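Local structure of endo-1,4-beta-xylanase (Bacteroides thetaiotaomicron VPI-5482, 3KST) at residues Val200-Tyr205 and Gly291-Ser296; Ile204-His209 and Tyr215-Ala220; Lys176-Trp181 and Trp229-Lys234. The protein probably hydrolyses glycosidic bonds in xylan-type plant polysaccharides as a calcium-binding member of glycosyl hydrolase family 43. All coordinates share one frame; numbering follows the deposited sequence. Where two conformers were deposited one is given.

How the interactions relate
Interactions 1 and 2 are buried and share Ile204 and Tyr205 of strand 200-207, whereas interaction 3 lies at the surface. Interaction 2 is the backbone-bonded hairpin of strands 200-207 and 216-222; interaction 1 joins that four-stranded sheet to the start of strand 293-305 and the loop before it, in another sheet, through apolar packing and one bridging water. Interaction 3 depends on a lysine amino group reaching from the edge strand 230-231 to a loop carbonyl. The three adjoin one another: Tyr219 pairs through its backbone with Tyr232, Leu203 with Ala220, and the hydroxyl of Tyr205 lies beside the Lys231 chain. Regular pairing within the sheet thus gives way to side-chain contacts at its borders.

Interaction 1. Residues Val200-Tyr205 and Gly291-Ser296; sequences VYYLIY and GVVTIS
Tyr202 reaches toward Gly291-Ser296 with its ring and hydroxyl, and Val293 answers with one methyl, the two side chains sliding past each other in opposite directions. CG2 of Val293 comes within 3.5 Å of CD2 of Tyr202, approaching the ring obliquely, with CE2 slightly farther off. Farther along the ring, the carbonyl O of Gly291 lies at the edge, in the ring plane, 3.5 Å from CE2. CG of Tyr202 is anti to the carbonyl carbon (chi1 -65°), which carries the hydroxyl out to the turn before strand 293-305; there OH rests 3.1 Å from CA of Gly291. Gly291 has a positive phi of 63°, and a side chain on it would probably run into the tyrosine hydroxyl. In the five-bladed beta-propeller of family 43 enzymes, this contact joins strand 200-207 of one four-stranded antiparallel sheet to a strand of another sheet, with Ile287 and Phe285 of strand 279-287 packing against Tyr202 and Val293 respectively. A water ties the polar ends together, donating to Gly291 O at 2.8 Å and hydrogen-bonded to Tyr202 OH at 2.9 Å.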
ATOM      1  N   VAL A 200       8.157  12.327  14.527  1.00 15.09           N
ATOM      2  CA  VAL A 200       8.957  11.948  13.367  1.00 14.63           C
ATOM      3  C   VAL A 200       8.037  11.268  12.370  1.00 13.16           C
ATOM      4  O   VAL A 200       7.174  10.464  12.775  1.00 13.42           O
ATOM      5  CB  VAL A 200      10.127  11.032  13.786  1.00 14.41           C
ATOM      6  CG1 VAL A 200      10.991  10.709  12.583  1.00 14.58           C
ATOM      7  CG2 VAL A 200      10.975  11.742  14.868  1.00 15.93           C
ATOM      8  N   TYR A 201       8.184  11.640  11.097  1.00 11.41           N
ATOM      9  CA  TYR A 201       7.393  11.076   9.986  1.00 11.16           C
ATOM     10  C   TYR A 201       8.255  10.028   9.304  1.00 10.94           C
ATOM     11  O   TYR A 201       9.389  10.336   8.905  1.00 10.10           O
ATOM     12  CB  TYR A 201       7.013  12.163   8.984  1.00 10.60           C
ATOM     13  CG  TYR A 201       6.152  13.240   9.612  1.00 11.99           C
ATOM     14  CD1 TYR A 201       6.736  14.350  10.236  1.00 12.02           C
ATOM     15  CD2 TYR A 201       4.761  13.151   9.599  1.00 10.33           C
ATOM     16  CE1 TYR A 201       5.947  15.353  10.834  1.00 10.72           C
ATOM     17  CE2 TYR A 201       3.966  14.146  10.189  1.00 11.95           C
ATOM     18  CZ  TYR A 201       4.580  15.254  10.796  1.00 11.32           C
ATOM     19  OH  TYR A 201       3.843  16.263  11.378  1.00 12.77           O
ATOM     20  N   TYR A 202       7.728   8.797   9.219  1.00 10.26           N
ATOM     21  CA  TYR A 202       8.387   7.636   8.635  1.00 10.14           C
ATOM     22  C   TYR A 202       7.736   7.295   7.319  1.00  9.83           C
ATOM     23  O   TYR A 202       6.512   7.030   7.294  1.00 10.10           O
ATOM     24  CB  TYR A 202       8.239   6.414   9.559  1.00  9.97           C
ATOM     25  CG  TYR A 202       8.931   6.579  10.876  1.00 10.72           C
ATOM     26  CD1 TYR A 202       8.331   7.293  11.915  1.00 10.06           C
ATOM     27  CD2 TYR A 202      10.206   6.017  11.100  1.00 11.27           C
ATOM     28  CE1 TYR A 202       8.976   7.445  13.123  1.00 10.29           C
ATOM     29  CE2 TYR A 202      10.861   6.179  12.284  1.00 12.35           C
ATOM     30  CZ  TYR A 202      10.236   6.889  13.309  1.00 11.70           C
ATOM     31  OH  TYR A 202      10.857   7.073  14.501  1.00 13.42           O
ATOM     32  N   LEU A 203       8.530   7.353   6.245  1.00  9.35           N
ATOM     33  CA  LEU A 203       8.077   7.020   4.897  0.50  9.80           C
ATOM     34  C   LEU A 203       8.670   5.656   4.575  1.00  9.87           C
ATOM     35  O   LEU A 203       9.895   5.527   4.399  1.00  9.81           O
ATOM     36  CB  LEU A 203       8.504   8.093   3.893  0.50  9.37           C
ATOM     37  CG  LEU A 203       7.994   8.043   2.447  0.50 10.77           C
ATOM     38  CD1 LEU A 203       8.319   9.383   1.744  0.50  9.99           C
ATOM     39  CD2 LEU A 203       8.511   6.885   1.625  0.50 11.59           C
ATOM     40  N   ILE A 204       7.796   4.641   4.513  1.00 10.62           N
ATOM     41  CA  ILE A 204       8.162   3.250   4.270  1.00 10.41           C
ATOM     42  C   ILE A 204       7.822   2.930   2.785  1.00 10.44           C
ATOM     43  O   ILE A 204       6.672   3.138   2.310  1.00  9.55           O
ATOM     44  CB  ILE A 204       7.427   2.331   5.299  1.00 10.68           C
ATOM     45  CG1 ILE A 204       7.574   2.880   6.740  1.00 10.72           C
ATOM     46  CG2 ILE A 204       7.969   0.932   5.183  1.00 10.27           C
ATOM     47  CD1 ILE A 204       6.435   2.524   7.670  1.00 14.97           C
ATOM     48  N   TYR A 205       8.822   2.460   2.042  1.00  8.69           N
ATOM     49  CA  TYR A 205       8.696   2.288   0.599  1.00  8.84           C
ATOM     50  C   TYR A 205       9.370   1.041   0.081  1.00  8.74           C
ATOM     51  O   TYR A 205      10.184   0.424   0.803  1.00  8.99           O
ATOM     52  CB  TYR A 205       9.317   3.541  -0.097  1.00  9.32           C
ATOM     53  CG  TYR A 205      10.812   3.677   0.138  1.00  9.94           C
ATOM     54  CD1 TYR A 205      11.312   4.390   1.240  1.00  8.81           C
ATOM     55  CD2 TYR A 205      11.735   3.077  -0.740  1.00  9.99           C
ATOM     56  CE1 TYR A 205      12.717   4.488   1.464  1.00 10.03           C
ATOM     57  CE2 TYR A 205      13.139   3.164  -0.513  1.00  8.11           C
ATOM     58  CZ  TYR A 205      13.606   3.891   0.583  1.00 10.47           C
ATOM     59  OH  TYR A 205      14.957   3.976   0.846  1.00  9.18           O
ATOM     60  N   GLY A 291      13.313   5.339  17.710  1.00 23.19           N
ATOM     61  CA  GLY A 291      12.897   5.622  16.348  1.00 22.65           C
ATOM     62  C   GLY A 291      13.423   4.753  15.222  1.00 21.72           C
ATOM     63  O   GLY A 291      13.628   5.260  14.131  1.00 22.38           O
ATOM     64  N   VAL A 292      13.616   3.455  15.476  1.00 20.39           N
ATOM     65  CA  VAL A 292      14.106   2.512  14.460  1.00 19.49           C
ATOM     66  C   VAL A 292      12.980   1.550  14.102  1.00 18.39           C
ATOM     67  O   VAL A 292      12.392   0.936  14.996  1.00 18.88           O
ATOM     68  CB  VAL A 292      15.307   1.683  14.934  1.00 18.95           C
ATOM     69  CG1 VAL A 292      15.803   0.756  13.778  1.00 19.05           C
ATOM     70  CG2 VAL A 292      16.429   2.587  15.395  1.00 19.72           C
ATOM     71  N   VAL A 293      12.717   1.399  12.805  1.00 16.82           N
ATOM     72  CA  VAL A 293      11.637   0.523  12.319  1.00 16.10           C
ATOM     73  C   VAL A 293      12.168  -0.901  12.090  1.00 15.55           C
ATOM     74  O   VAL A 293      13.318  -1.070  11.661  1.00 14.85           O
ATOM     75  CB  VAL A 293      11.016   1.074  11.000  1.00 16.01           C
ATOM     76  CG1 VAL A 293       9.794   0.263  10.563  1.00 15.90           C
ATOM     77  CG2 VAL A 293      10.613   2.529  11.159  1.00 16.20           C
ATOM     78  N   THR A 294      11.340  -1.909  12.389  1.00 15.18           N
ATOM     79  CA  THR A 294      11.665  -3.323  12.144  1.00 14.95           C
ATOM     80  C   THR A 294      10.474  -4.039  11.530  1.00 14.35           C
ATOM     81  O   THR A 294       9.310  -3.740  11.846  1.00 13.71           O
ATOM     82  CB  THR A 294      12.093  -4.153  13.422  1.00 15.70           C
ATOM     83  OG1 THR A 294      11.009  -4.243  14.355  1.00 16.04           O
ATOM     84  CG2 THR A 294      13.290  -3.534  14.076  1.00 17.83           C
ATOM     85  N   ILE A 295      10.779  -4.908  10.581  1.00 13.59           N
ATOM     86  CA  ILE A 295       9.823  -5.830   9.989  1.00 13.86           C
ATOM     87  C   ILE A 295      10.508  -7.159  10.312  1.00 14.47           C
ATOM     88  O   ILE A 295      11.671  -7.367   9.920  1.00 14.49           O
ATOM     89  CB  ILE A 295       9.644  -5.629   8.484  1.00 13.53           C
ATOM     90  CG1 ILE A 295       8.918  -4.320   8.198  1.00 14.36           C
ATOM     91  CG2 ILE A 295       8.833  -6.798   7.873  1.00 15.14           C
ATOM     92  CD1 ILE A 295       8.948  -3.965   6.687  1.00 14.56           C
ATOM     93  N   SER A 296       9.809  -8.010  11.046  1.00 14.62           N
ATOM     94  CA  SER A 296      10.380  -9.255  11.571  1.00 15.24           C
ATOM     95  C   SER A 296       9.345 -10.317  11.927  1.00 15.11           C
ATOM     96  O   SER A 296       8.140 -10.146  11.734  1.00 14.23           O
ATOM     97  CB  SER A 296      11.197  -8.908  12.826  1.00 15.00           C
ATOM     98  OG  SER A 296      10.331  -8.462  13.843  1.00 15.71           O
TER
HETATM   99  O   HOH W   1      13.486   8.041  13.667  1.00 23.38           O

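Interaction 2. Residues Ile204-His209 and Tyr215-Ala220; sequences IYSANH and YGVGYA
Tyr205 and Gly218 form the tight centre of this antiparallel hairpin: Tyr205 N donates to Gly218 O and Gly218 N to Tyr205 O, both at 2.8 Å and nearly straight. The lack of a side chain on Gly218 probably helps the Tyr205 ring lie over the neighbouring strand: with CG set between backbone N and carbonyl carbon (chi1 65°), one ring face takes Gly218 O 3.5 Å above its plane, offset toward the rim, and the hydroxyl goes on to Glu182. On the sheet face carrying Ile204, Ser206 and Val217, CG2 of Ile204 meets CG1 of Val217 at 3.6 Å. Toward the turn the pairing slackens. Ala207 N still bonds Gly216 O at 3.0 Å, but the return bond from Gly216 N to Ala207 O is weak at 3.3 Å, and beyond it His209 is partly exposed and at the margin of the contact. Here Tyr215 closes the end, its ring edge against Asn208 O, 3.0 Å from CE1, while CB of Ser206 makes an off-centre CH-pi contact with the ring. The Tyr215 hydroxyl bonds Glu190, the predicted proton donor. A phenylalanine in place of Tyr215 would probably leave the Glu190 carboxylate without the hydroxyl that bonds its OE2. Ser206 OG bonds the backbone N of His251, a calcium ligand, the ion itself about 8 Å from the Ser206 side chain. Strands 189-197 and 230-231 flank the hairpin within its four-stranded sheet, while strands 250-256 and 262-268 pack against Ile204.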
ATOM      1  N   ILE A 204       7.796   4.641   4.513  1.00 10.62           N
ATOM      2  CA  ILE A 204       8.162   3.250   4.270  1.00 10.41           C
ATOM      3  C   ILE A 204       7.822   2.930   2.785  1.00 10.44           C
ATOM      4  O   ILE A 204       6.672   3.138   2.310  1.00  9.55           O
ATOM      5  CB  ILE A 204       7.427   2.331   5.299  1.00 10.68           C
ATOM      6  CG1 ILE A 204       7.574   2.880   6.740  1.00 10.72           C
ATOM      7  CG2 ILE A 204       7.969   0.932   5.183  1.00 10.27           C
ATOM      8  CD1 ILE A 204       6.435   2.524   7.670  1.00 14.97           C
ATOM      9  N   TYR A 205       8.822   2.460   2.042  1.00  8.69           N
ATOM     10  CA  TYR A 205       8.696   2.288   0.599  1.00  8.84           C
ATOM     11  C   TYR A 205       9.370   1.041   0.081  1.00  8.74           C
ATOM     12  O   TYR A 205      10.184   0.424   0.803  1.00  8.99           O
ATOM     13  CB  TYR A 205       9.317   3.541  -0.097  1.00  9.32           C
ATOM     14  CG  TYR A 205      10.812   3.677   0.138  1.00  9.94           C
ATOM     15  CD1 TYR A 205      11.312   4.390   1.240  1.00  8.81           C
ATOM     16  CD2 TYR A 205      11.735   3.077  -0.740  1.00  9.99           C
ATOM     17  CE1 TYR A 205      12.717   4.488   1.464  1.00 10.03           C
ATOM     18  CE2 TYR A 205      13.139   3.164  -0.513  1.00  8.11           C
ATOM     19  CZ  TYR A 205      13.606   3.891   0.583  1.00 10.47           C
ATOM     20  OH  TYR A 205      14.957   3.976   0.846  1.00  9.18           O
ATOM     21  N   SER A 206       9.058   0.710  -1.170  1.00  9.10           N
ATOM     22  CA  SER A 206       9.694  -0.408  -1.876  1.00  9.04           C
ATOM     23  C   SER A 206      10.596   0.094  -3.018  1.00  9.68           C
ATOM     24  O   SER A 206      10.324   1.129  -3.623  1.00 10.04           O
ATOM     25  CB  SER A 206       8.638  -1.366  -2.429  1.00  8.53           C
ATOM     26  OG  SER A 206       7.777  -1.872  -1.420  1.00  9.91           O
ATOM     27  N   ALA A 207      11.692  -0.622  -3.287  1.00  9.36           N
ATOM     28  CA  ALA A 207      12.592  -0.311  -4.406  1.00  9.41           C
ATOM     29  C   ALA A 207      12.854  -1.535  -5.278  1.00 10.17           C
ATOM     30  O   ALA A 207      12.727  -2.683  -4.798  1.00 10.10           O
ATOM     31  CB  ALA A 207      13.916   0.347  -3.910  1.00  9.43           C
ATOM     32  N   ASN A 208      13.193  -1.244  -6.543  1.00 10.70           N
ATOM     33  CA  ASN A 208      13.438  -2.177  -7.661  1.00  9.73           C
ATOM     34  C   ASN A 208      12.178  -2.520  -8.393  1.00 10.22           C
ATOM     35  O   ASN A 208      11.066  -2.342  -7.854  1.00 10.43           O
ATOM     36  CB  ASN A 208      14.178  -3.457  -7.250  1.00 10.60           C
ATOM     37  CG  ASN A 208      15.499  -3.154  -6.683  1.00  9.37           C
ATOM     38  OD1 ASN A 208      16.380  -2.671  -7.402  1.00 10.09           O
ATOM     39  ND2 ASN A 208      15.664  -3.387  -5.381  1.00 11.81           N
ATOM     40  N   HIS A 209      12.336  -2.918  -9.660  1.00 10.12           N
ATOM     41  CA  HIS A 209      11.202  -3.444 -10.437  1.00 11.09           C
ATOM     42  C   HIS A 209      10.636  -4.630  -9.628  1.00 10.97           C
ATOM     43  O   HIS A 209      11.399  -5.466  -9.149  1.00 11.13           O
ATOM     44  CB  HIS A 209      11.676  -3.945 -11.799  1.00 11.34           C
ATOM     45  CG  HIS A 209      10.574  -4.138 -12.788  1.00 12.98           C
ATOM     46  ND1 HIS A 209       9.638  -5.140 -12.684  1.00 12.15           N
ATOM     47  CD2 HIS A 209      10.290  -3.478 -13.938  1.00 14.69           C
ATOM     48  CE1 HIS A 209       8.800  -5.068 -13.702  1.00 14.19           C
ATOM     49  NE2 HIS A 209       9.188  -4.083 -14.491  1.00 12.72           N
ATOM     50  N   TYR A 215      13.326  -7.208  -4.990  1.00  9.81           N
ATOM     51  CA  TYR A 215      12.305  -6.219  -4.575  1.00  9.77           C
ATOM     52  C   TYR A 215      12.365  -6.216  -3.043  1.00  9.60           C
ATOM     53  O   TYR A 215      12.427  -7.304  -2.407  1.00  9.10           O
ATOM     54  CB  TYR A 215      10.904  -6.639  -5.016  1.00  9.46           C
ATOM     55  CG  TYR A 215       9.826  -5.558  -5.082  1.00  9.61           C
ATOM     56  CD1 TYR A 215      10.036  -4.353  -5.763  1.00  8.22           C
ATOM     57  CD2 TYR A 215       8.545  -5.810  -4.609  1.00  9.10           C
ATOM     58  CE1 TYR A 215       9.011  -3.379  -5.883  1.00  8.24           C
ATOM     59  CE2 TYR A 215       7.512  -4.839  -4.717  1.00 10.82           C
ATOM     60  CZ  TYR A 215       7.766  -3.635  -5.356  1.00 10.57           C
ATOM     61  OH  TYR A 215       6.771  -2.715  -5.471  1.00 11.34           O
ATOM     62  N   GLY A 216      12.393  -5.022  -2.449  1.00 10.00           N
ATOM     63  CA  GLY A 216      12.512  -4.901  -1.013  1.00  9.64           C
ATOM     64  C   GLY A 216      11.976  -3.619  -0.434  1.00  9.80           C
ATOM     65  O   GLY A 216      11.708  -2.679  -1.168  1.00 10.48           O
ATOM     66  N   VAL A 217      11.811  -3.619   0.884  1.00 10.40           N
ATOM     67  CA  VAL A 217      11.255  -2.502   1.623  1.00  9.51           C
ATOM     68  C   VAL A 217      12.293  -1.788   2.470  1.00  9.72           C
ATOM     69  O   VAL A 217      13.097  -2.428   3.168  1.00  8.75           O
ATOM     70  CB  VAL A 217      10.124  -2.979   2.552  1.00  9.11           C
ATOM     71  CG1 VAL A 217       9.539  -1.803   3.389  1.00  7.78           C
ATOM     72  CG2 VAL A 217       9.014  -3.686   1.726  1.00  9.55           C
ATOM     73  N   GLY A 218      12.244  -0.459   2.467  1.00 10.47           N
ATOM     74  CA  GLY A 218      13.102   0.360   3.316  1.00 10.75           C
ATOM     75  C   GLY A 218      12.307   1.542   3.829  1.00 11.02           C
ATOM     76  O   GLY A 218      11.121   1.699   3.469  1.00 11.67           O
ATOM     77  N   TYR A 219      12.934   2.371   4.656  1.00 11.59           N
ATOM     78  CA  TYR A 219      12.276   3.626   5.102  1.00 11.40           C
ATOM     79  C   TYR A 219      13.211   4.843   5.136  1.00 11.56           C
ATOM     80  O   TYR A 219      14.438   4.712   5.008  1.00 11.27           O
ATOM     81  CB  TYR A 219      11.570   3.455   6.458  1.00 11.52           C
ATOM     82  CG  TYR A 219      12.465   3.451   7.690  1.00 12.51           C
ATOM     83  CD1 TYR A 219      13.067   2.278   8.131  1.00 13.39           C
ATOM     84  CD2 TYR A 219      12.689   4.628   8.437  1.00 12.68           C
ATOM     85  CE1 TYR A 219      13.879   2.246   9.279  1.00 13.04           C
ATOM     86  CE2 TYR A 219      13.511   4.607   9.595  1.00 13.18           C
ATOM     87  CZ  TYR A 219      14.098   3.417  10.001  1.00 14.24           C
ATOM     88  OH  TYR A 219      14.903   3.364  11.105  1.00 15.46           O
ATOM     89  N   ALA A 220      12.570   5.999   5.296  1.00 10.96           N
ATOM     90  CA  ALA A 220      13.203   7.304   5.452  1.00 11.77           C
ATOM     91  C   ALA A 220      12.400   8.096   6.455  1.00 12.43           C
ATOM     92  O   ALA A 220      11.193   7.878   6.602  1.00 11.74           O
ATOM     93  CB  ALA A 220      13.273   8.057   4.140  1.00 12.16           C
TER

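Interaction 3. Residues Lys176-Trp181 and Trp229-Lys234; sequences KAEVSW and WVKYSK
Lys231 NZ is held by three partners: it donates to Lys176 O at 2.8 Å, donates to a water at the same distance, and forms a salt bridge with Glu182 OE1. The bond to Lys176 O lies nearly in line with the carbonyl, at a C=O...N angle of 176°. The lysine chain is extended beyond CG, and that stretch carries the ammonium across from strand 230-231 to the loop 176-181. There Glu178 crosses it at about a right angle, its CG 3.4 Å from NZ. In the conformer described, Glu178 bends at chi2 (-113°) and the water links its OE2, at 2.9 Å, to Lys231 NZ; as the side chain has a second conformer, this bridge is less certain than the bond to Lys176 O. Glu182 OE1 also accepts from the backbone N of Glu178 and of Val179, so two backbone N-H groups of the loop help hold the carboxylate oxygen that Lys231 meets. Lys176 points its amine elsewhere, to a salt bridge with Asp150. This is a polar surface contact, consistent with a tie between neighbouring blades of the family 43 propeller, in which a lysine of the edge strand 230-231 holds the loop after strand 172-175.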
ATOM      1  N   LYS A 176      13.942   8.704  -4.352  1.00 12.40           N
ATOM      2  CA  LYS A 176      14.287   8.047  -5.617  1.00 12.32           C
ATOM      3  C   LYS A 176      15.286   6.911  -5.344  1.00 12.10           C
ATOM      4  O   LYS A 176      15.905   6.875  -4.274  1.00 11.78           O
ATOM      5  CB  LYS A 176      14.722   9.042  -6.700  1.00 13.22           C
ATOM      6  CG  LYS A 176      15.919   9.897  -6.491  1.00 13.46           C
ATOM      7  CD  LYS A 176      15.894  10.961  -7.594  1.00 16.96           C
ATOM      8  CE  LYS A 176      17.223  11.468  -8.006  1.00 19.27           C
ATOM      9  NZ  LYS A 176      16.978  12.663  -8.888  1.00 19.67           N
ATOM     10  N   ALA A 177      15.371   5.967  -6.286  1.00 11.16           N
ATOM     11  CA  ALA A 177      16.284   4.800  -6.181  1.00 11.80           C
ATOM     12  C   ALA A 177      17.725   5.314  -6.345  1.00 11.28           C
ATOM     13  O   ALA A 177      18.069   5.875  -7.405  1.00 11.29           O
ATOM     14  CB  ALA A 177      15.924   3.771  -7.211  1.00 11.30           C
ATOM     15  N   GLU A 178      18.549   5.166  -5.291  1.00 12.00           N
ATOM     16  CA  GLU A 178      19.902   5.757  -5.206  0.50 12.14           C
ATOM     17  C   GLU A 178      21.049   4.828  -4.783  1.00 12.62           C
ATOM     18  O   GLU A 178      22.137   4.864  -5.345  1.00 13.62           O
ATOM     19  CB  GLU A 178      19.801   6.860  -4.154  0.50 12.25           C
ATOM     20  CG  GLU A 178      18.778   7.955  -4.456  0.50 12.14           C
ATOM     21  CD  GLU A 178      19.383   9.281  -4.730  0.50 11.68           C
ATOM     22  OE1 GLU A 178      19.364   9.668  -5.905  0.50 12.04           O
ATOM     23  OE2 GLU A 178      19.881   9.919  -3.775  0.50 11.62           O
ATOM     24  N   VAL A 179      20.807   4.020  -3.749  1.00 12.36           N
ATOM     25  CA  VAL A 179      21.830   3.123  -3.178  1.00 12.80           C
ATOM     26  C   VAL A 179      21.781   1.734  -3.816  1.00 11.41           C
ATOM     27  O   VAL A 179      20.824   1.387  -4.502  1.00 10.13           O
ATOM     28  CB  VAL A 179      21.721   3.072  -1.614  1.00 12.26           C
ATOM     29  CG1 VAL A 179      21.808   4.479  -1.032  1.00 14.41           C
ATOM     30  CG2 VAL A 179      20.472   2.405  -1.157  1.00 14.74           C
ATOM     31  N   SER A 180      22.806   0.930  -3.553  1.00 11.49           N
ATOM     32  CA  SER A 180      22.960  -0.382  -4.213  1.00 11.42           C
ATOM     33  C   SER A 180      21.746  -1.314  -4.167  1.00 11.22           C
ATOM     34  O   SER A 180      21.277  -1.771  -5.212  1.00 11.47           O
ATOM     35  CB  SER A 180      24.188  -1.115  -3.658  1.00 11.52           C
ATOM     36  OG  SER A 180      24.241  -2.427  -4.202  1.00 13.98           O
ATOM     37  N   TRP A 181      21.215  -1.564  -2.967  1.00 10.79           N
ATOM     38  CA  TRP A 181      20.059  -2.475  -2.796  1.00 10.96           C
ATOM     39  C   TRP A 181      18.820  -1.996  -3.547  1.00 10.59           C
ATOM     40  O   TRP A 181      17.980  -2.819  -3.910  1.00 12.04           O
ATOM     41  CB  TRP A 181      19.702  -2.719  -1.326  1.00 11.10           C
ATOM     42  CG  TRP A 181      18.884  -1.641  -0.618  1.00 10.56           C
ATOM     43  CD1 TRP A 181      19.357  -0.611   0.152  1.00 12.09           C
ATOM     44  CD2 TRP A 181      17.454  -1.515  -0.610  1.00 10.12           C
ATOM     45  NE1 TRP A 181      18.317   0.154   0.610  1.00 10.37           N
ATOM     46  CE2 TRP A 181      17.138  -0.384   0.181  1.00  9.20           C
ATOM     47  CE3 TRP A 181      16.406  -2.242  -1.217  1.00  7.00           C
ATOM     48  CZ2 TRP A 181      15.814   0.048   0.381  1.00  8.67           C
ATOM     49  CZ3 TRP A 181      15.099  -1.835  -1.001  1.00  9.23           C
ATOM     50  CH2 TRP A 181      14.813  -0.699  -0.206  1.00  9.25           C
ATOM     51  N   TRP A 229      14.103  14.225   3.505  1.00 15.15           N
ATOM     52  CA  TRP A 229      14.167  12.837   3.975  1.00 14.69           C
ATOM     53  C   TRP A 229      15.556  12.219   4.078  1.00 14.52           C
ATOM     54  O   TRP A 229      16.369  12.385   3.151  1.00 15.94           O
ATOM     55  CB  TRP A 229      13.350  11.945   3.039  1.00 13.98           C
ATOM     56  CG  TRP A 229      11.970  12.410   2.864  1.00 14.48           C
ATOM     57  CD1 TRP A 229      11.508  13.283   1.925  1.00 13.21           C
ATOM     58  CD2 TRP A 229      10.856  12.059   3.676  1.00 12.24           C
ATOM     59  NE1 TRP A 229      10.155  13.475   2.083  1.00 14.76           N
ATOM     60  CE2 TRP A 229       9.733  12.753   3.167  1.00 12.66           C
ATOM     61  CE3 TRP A 229      10.694  11.227   4.802  1.00 13.16           C
ATOM     62  CZ2 TRP A 229       8.460  12.632   3.735  1.00 11.33           C
ATOM     63  CZ3 TRP A 229       9.437  11.117   5.377  1.00 12.41           C
ATOM     64  CH2 TRP A 229       8.329  11.826   4.850  1.00 10.21           C
ATOM     65  N   VAL A 230      15.810  11.538   5.207  1.00 13.72           N
ATOM     66  CA  VAL A 230      17.064  10.798   5.413  0.50 13.75           C
ATOM     67  C   VAL A 230      16.700   9.314   5.503  1.00 13.49           C
ATOM     68  O   VAL A 230      15.865   8.913   6.299  1.00 12.88           O
ATOM     69  CB  VAL A 230      17.909  11.266   6.632  0.50 13.90           C
ATOM     70  CG1 VAL A 230      18.233  12.760   6.502  0.50 14.30           C
ATOM     71  CG2 VAL A 230      17.232  10.949   7.960  0.50 13.41           C
ATOM     72  N   LYS A 231      17.311   8.518   4.629  1.00 13.50           N
ATOM     73  CA  LYS A 231      17.083   7.086   4.559  1.00 13.26           C
ATOM     74  C   LYS A 231      17.800   6.411   5.695  1.00 13.60           C
ATOM     75  O   LYS A 231      18.918   6.826   6.059  1.00 13.73           O
ATOM     76  CB  LYS A 231      17.590   6.492   3.226  1.00 13.23           C
ATOM     77  CG  LYS A 231      16.693   6.797   2.024  1.00 13.50           C
ATOM     78  CD  LYS A 231      17.380   6.490   0.718  1.00 10.90           C
ATOM     79  CE  LYS A 231      16.515   6.810  -0.516  1.00 10.66           C
ATOM     80  NZ  LYS A 231      17.220   6.615  -1.801  1.00  7.65           N
ATOM     81  N   TYR A 232      17.134   5.421   6.289  1.00 13.82           N
ATOM     82  CA  TYR A 232      17.732   4.563   7.323  1.00 13.79           C
ATOM     83  C   TYR A 232      19.009   3.925   6.742  1.00 14.56           C
ATOM     84  O   TYR A 232      18.980   3.391   5.627  1.00 13.17           O
ATOM     85  CB  TYR A 232      16.704   3.511   7.727  1.00 14.78           C
ATOM     86  CG  TYR A 232      17.168   2.476   8.726  1.00 15.80           C
ATOM     87  CD1 TYR A 232      17.827   2.843   9.907  1.00 17.87           C
ATOM     88  CD2 TYR A 232      16.885   1.122   8.521  1.00 17.68           C
ATOM     89  CE1 TYR A 232      18.234   1.863  10.836  1.00 19.17           C
ATOM     90  CE2 TYR A 232      17.250   0.159   9.433  1.00 18.77           C
ATOM     91  CZ  TYR A 232      17.914   0.516  10.588  1.00 21.06           C
ATOM     92  OH  TYR A 232      18.277  -0.516  11.433  1.00 22.27           O
ATOM     93  N   SER A 233      20.105   3.999   7.502  1.00 14.68           N
ATOM     94  CA  SER A 233      21.405   3.527   7.042  0.50 15.62           C
ATOM     95  C   SER A 233      21.479   2.003   6.845  1.00 15.45           C
ATOM     96  O   SER A 233      22.276   1.544   6.032  1.00 16.96           O
ATOM     97  CB  SER A 233      22.524   4.012   7.987  0.50 15.31           C
ATOM     98  OG  SER A 233      23.784   3.933   7.346  0.50 16.74           O
ATOM     99  N   LYS A 234      20.650   1.238   7.578  1.00 15.58           N
ATOM    100  CA  LYS A 234      20.617  -0.241   7.482  1.00 15.44           C
ATOM    101  C   LYS A 234      19.454  -0.748   6.604  1.00 14.78           C
ATOM    102  O   LYS A 234      19.019  -1.928   6.754  1.00 13.32           O
ATOM    103  CB  LYS A 234      20.512  -0.936   8.862  1.00 15.94           C
ATOM    104  CG  LYS A 234      21.392  -0.431  10.039  1.00 18.41           C
ATOM    105  CD  LYS A 234      22.778  -1.064  10.102  1.00 21.90           C
ATOM    106  CE  LYS A 234      22.730  -2.570  10.428  1.00 22.91           C
ATOM    107  NZ  LYS A 234      24.031  -3.063  10.978  1.00 25.56           N
TER
HETATM  108  O   HOH W   2      19.438   8.277  -1.480  1.00 13.21           O